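Local structure of stage III sporulation protein AF (Bacillus subtilis, 6DCS) at residues 58-63 and 111-116. The protein is a component of a channel essential for sporulation, and is probably anchored in the membrane with this ring-building domain outside it. Residues are numbered along the deposited sequence; the frame is centred on the assembly and turned at random.
Sequences ISVYMA and EKITVH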
loop_
_atom_site.group_PDB
_atom_site.type_symbol
_atom_site.label_atom_id
_atom_site.label_comp_id
_atom_site.label_asym_id
_atom_site.label_seq_id
_atom_site.Cartn_x
_atom_site.Cartn_y
_atom_site.Cartn_z
ATOM N N ILE A 58 -2.388 6.658 -4.102
ATOM C CA ILE A 58 -1.606 5.431 -4.133
ATOM C C ILE A 58 -2.076 4.512 -3.020
ATOM O O ILE A 58 -1.855 4.795 -1.833
ATOM C CB ILE A 58 -0.100 5.703 -3.964
ATOM C CG1 ILE A 58 0.352 6.839 -4.867
ATOM C CG2 ILE A 58 0.679 4.432 -4.214
ATOM C CD1 ILE A 58 1.745 7.278 -4.667
ATOM N N SER A 59 -2.714 3.405 -3.390
ATOM C CA SER A 59 -3.098 2.387 -2.427
ATOM C C SER A 59 -2.108 1.223 -2.445
ATOM O O SER A 59 -1.720 0.740 -3.515
ATOM C CB SER A 59 -4.500 1.897 -2.722
ATOM O OG SER A 59 -5.412 2.772 -2.096
ATOM N N VAL A 60 -1.715 0.768 -1.254
ATOM C CA VAL A 60 -0.762 -0.330 -1.115
ATOM C C VAL A 60 -1.319 -1.427 -0.217
ATOM O O VAL A 60 -1.754 -1.163 0.908
ATOM C CB VAL A 60 0.586 0.143 -0.561
ATOM C CG1 VAL A 60 1.594 -0.972 -0.718
ATOM C CG2 VAL A 60 1.040 1.408 -1.277
ATOM N N TYR A 61 -1.263 -2.660 -0.701
ATOM C CA TYR A 61 -1.779 -3.818 0.010
ATOM C C TYR A 61 -0.584 -4.677 0.385
ATOM O O TYR A 61 0.134 -5.155 -0.500
ATOM C CB TYR A 61 -2.798 -4.572 -0.861
ATOM C CG TYR A 61 -4.067 -3.755 -1.159
ATOM C CD1 TYR A 61 -4.078 -2.773 -2.146
ATOM C CD2 TYR A 61 -5.236 -3.952 -0.436
ATOM C CE1 TYR A 61 -5.220 -2.008 -2.401
ATOM C CE2 TYR A 61 -6.364 -3.202 -0.682
ATOM C CZ TYR A 61 -6.367 -2.227 -1.666
ATOM O OH TYR A 61 -7.532 -1.480 -1.896
ATOM N N MET A 62 -0.347 -4.826 1.693
ATOM C CA MET A 62 0.868 -5.439 2.218
ATOM C C MET A 62 0.592 -6.885 2.584
ATOM O O MET A 62 -0.439 -7.185 3.188
ATOM C CB MET A 62 1.373 -4.681 3.441
ATOM C CG MET A 62 2.099 -3.378 3.101
ATOM S SD MET A 62 3.147 -3.420 1.635
ATOM C CE MET A 62 4.594 -4.279 2.276
ATOM N N ALA A 63 1.482 -7.731 2.253
ATOM C CA ALA A 63 1.259 -9.169 2.273
ATOM C C ALA A 63 1.846 -9.807 3.526
ATOM O O ALA A 63 2.802 -9.286 4.105
ATOM C CB ALA A 63 1.881 -9.817 1.037
ATOM N N GLU A 111 0.535 12.047 2.496
ATOM C CA GLU A 111 -0.900 12.302 2.379
ATOM C C GLU A 111 -1.506 11.509 1.235
ATOM O O GLU A 111 -2.690 11.186 1.287
ATOM C CB GLU A 111 -1.158 13.801 2.188
ATOM C CG GLU A 111 -0.909 14.189 0.764
ATOM C CD GLU A 111 0.416 14.896 0.591
ATOM O OE1 GLU A 111 1.419 14.382 1.156
ATOM O OE2 GLU A 111 0.463 15.917 -0.171
ATOM N N LYS A 112 -0.719 11.202 0.211
ATOM C CA LYS A 112 -1.171 10.511 -0.981
ATOM C C LYS A 112 -1.158 9.001 -0.860
ATOM O O LYS A 112 -1.436 8.324 -1.859
ATOM C CB LYS A 112 -0.305 10.886 -2.186
ATOM C CG LYS A 112 -0.512 12.273 -2.743
ATOM C CD LYS A 112 0.329 12.459 -4.016
ATOM C CE LYS A 112 0.282 13.906 -4.502
ATOM N NZ LYS A 112 1.138 14.118 -5.723
ATOM N N ILE A 113 -0.810 8.442 0.292
ATOM C CA ILE A 113 -0.570 7.005 0.386
ATOM C C ILE A 113 -1.535 6.402 1.379
ATOM O O ILE A 113 -1.546 6.787 2.557
ATOM C CB ILE A 113 0.883 6.663 0.778
ATOM C CG1 ILE A 113 1.903 7.404 -0.103
ATOM C CG2 ILE A 113 1.119 5.163 0.710
ATOM C CD1 ILE A 113 3.390 7.209 0.337
ATOM N N THR A 114 -2.323 5.444 0.921
ATOM C CA THR A 114 -3.110 4.601 1.805
ATOM C C THR A 114 -2.405 3.267 1.900
ATOM O O THR A 114 -1.989 2.722 0.878
ATOM C CB THR A 114 -4.547 4.408 1.301
ATOM O OG1 THR A 114 -5.132 5.685 1.015
ATOM C CG2 THR A 114 -5.405 3.690 2.361
ATOM N N VAL A 115 -2.288 2.735 3.109
ATOM C CA VAL A 115 -1.676 1.427 3.317
ATOM C C VAL A 115 -2.765 0.503 3.829
ATOM O O VAL A 115 -3.299 0.719 4.924
ATOM C CB VAL A 115 -0.494 1.492 4.302
ATOM C CG1 VAL A 115 0.035 0.089 4.590
ATOM C CG2 VAL A 115 0.595 2.381 3.775
ATOM N N HIS A 116 -3.097 -0.525 3.049
ATOM C CA HIS A 116 -4.055 -1.544 3.469
ATOM C C HIS A 116 -3.301 -2.772 3.971
ATOM O O HIS A 116 -2.443 -3.325 3.273
ATOM C CB HIS A 116 -5.019 -1.909 2.335
ATOM C CG HIS A 116 -5.974 -0.810 1.970
ATOM N ND1 HIS A 116 -7.082 -0.502 2.731
ATOM C CD2 HIS A 116 -5.970 0.071 0.943
ATOM C CE1 HIS A 116 -7.722 0.519 2.186
ATOM N NE2 HIS A 116 -7.070 0.884 1.096
#
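His116 CD2 lies over one face of the Tyr61 ring, 3.5 Å from Tyr61 CZ. The two rings are nearly parallel, their planes at 16°, but offset so that little of either ring lies over the other, with centroids 4.7 Å apart. His116 CB, with CG beside it, meets the CD2-CE2 side of the tyrosine, while CD2 reaches CZ and the hydroxyl. Both side chains have CG anti to their own carbonyl carbon, beside the backbone N, and they rise side by side from paired positions in the same direction. Ser59 OG sits at the imidazole edge, near its plane, 4.1 Å from His116 NE2. Beyond the pair, Arg40 makes a cation-pi contact with Tyr61, whose hydroxyl is hydrogen-bonded to Lys42.

Beneath the rings, residues 58-63 and 113-116 run as neighbouring parallel strands in register, Ile58 beside Ile113 through Tyr61 beside His116. Their connection includes helix 81-106, and strand 37-45 flanks 55-63 antiparallel on its other side, giving a three-stranded sheet and two helices in the alpha-beta-beta-alpha-beta order of a ring-building motif. The backbone ladder alternates: Thr114 N donates to Ile58 O, Val60 N to Thr114 O (2.9 Å), His116 N to Val60 O, and Met62 N to His116 O (3.0 Å, 162° at the hydrogen). At the start of the ladder the bond from Ile58 N to Lys112 O is weak, bent to 121°.

Ile58, Val60, Ile113 and Val115 occupy the sheet face turned from the rings. There Val60 CG2 approaches Ile113 CG2 at 4.2 Å, and Met62 CG lies 4.3 Å from Val115 CG1. Helix 81-106 packs against this apolar layer, Trp106 touching both isoleucines and Ile98 touching Met62.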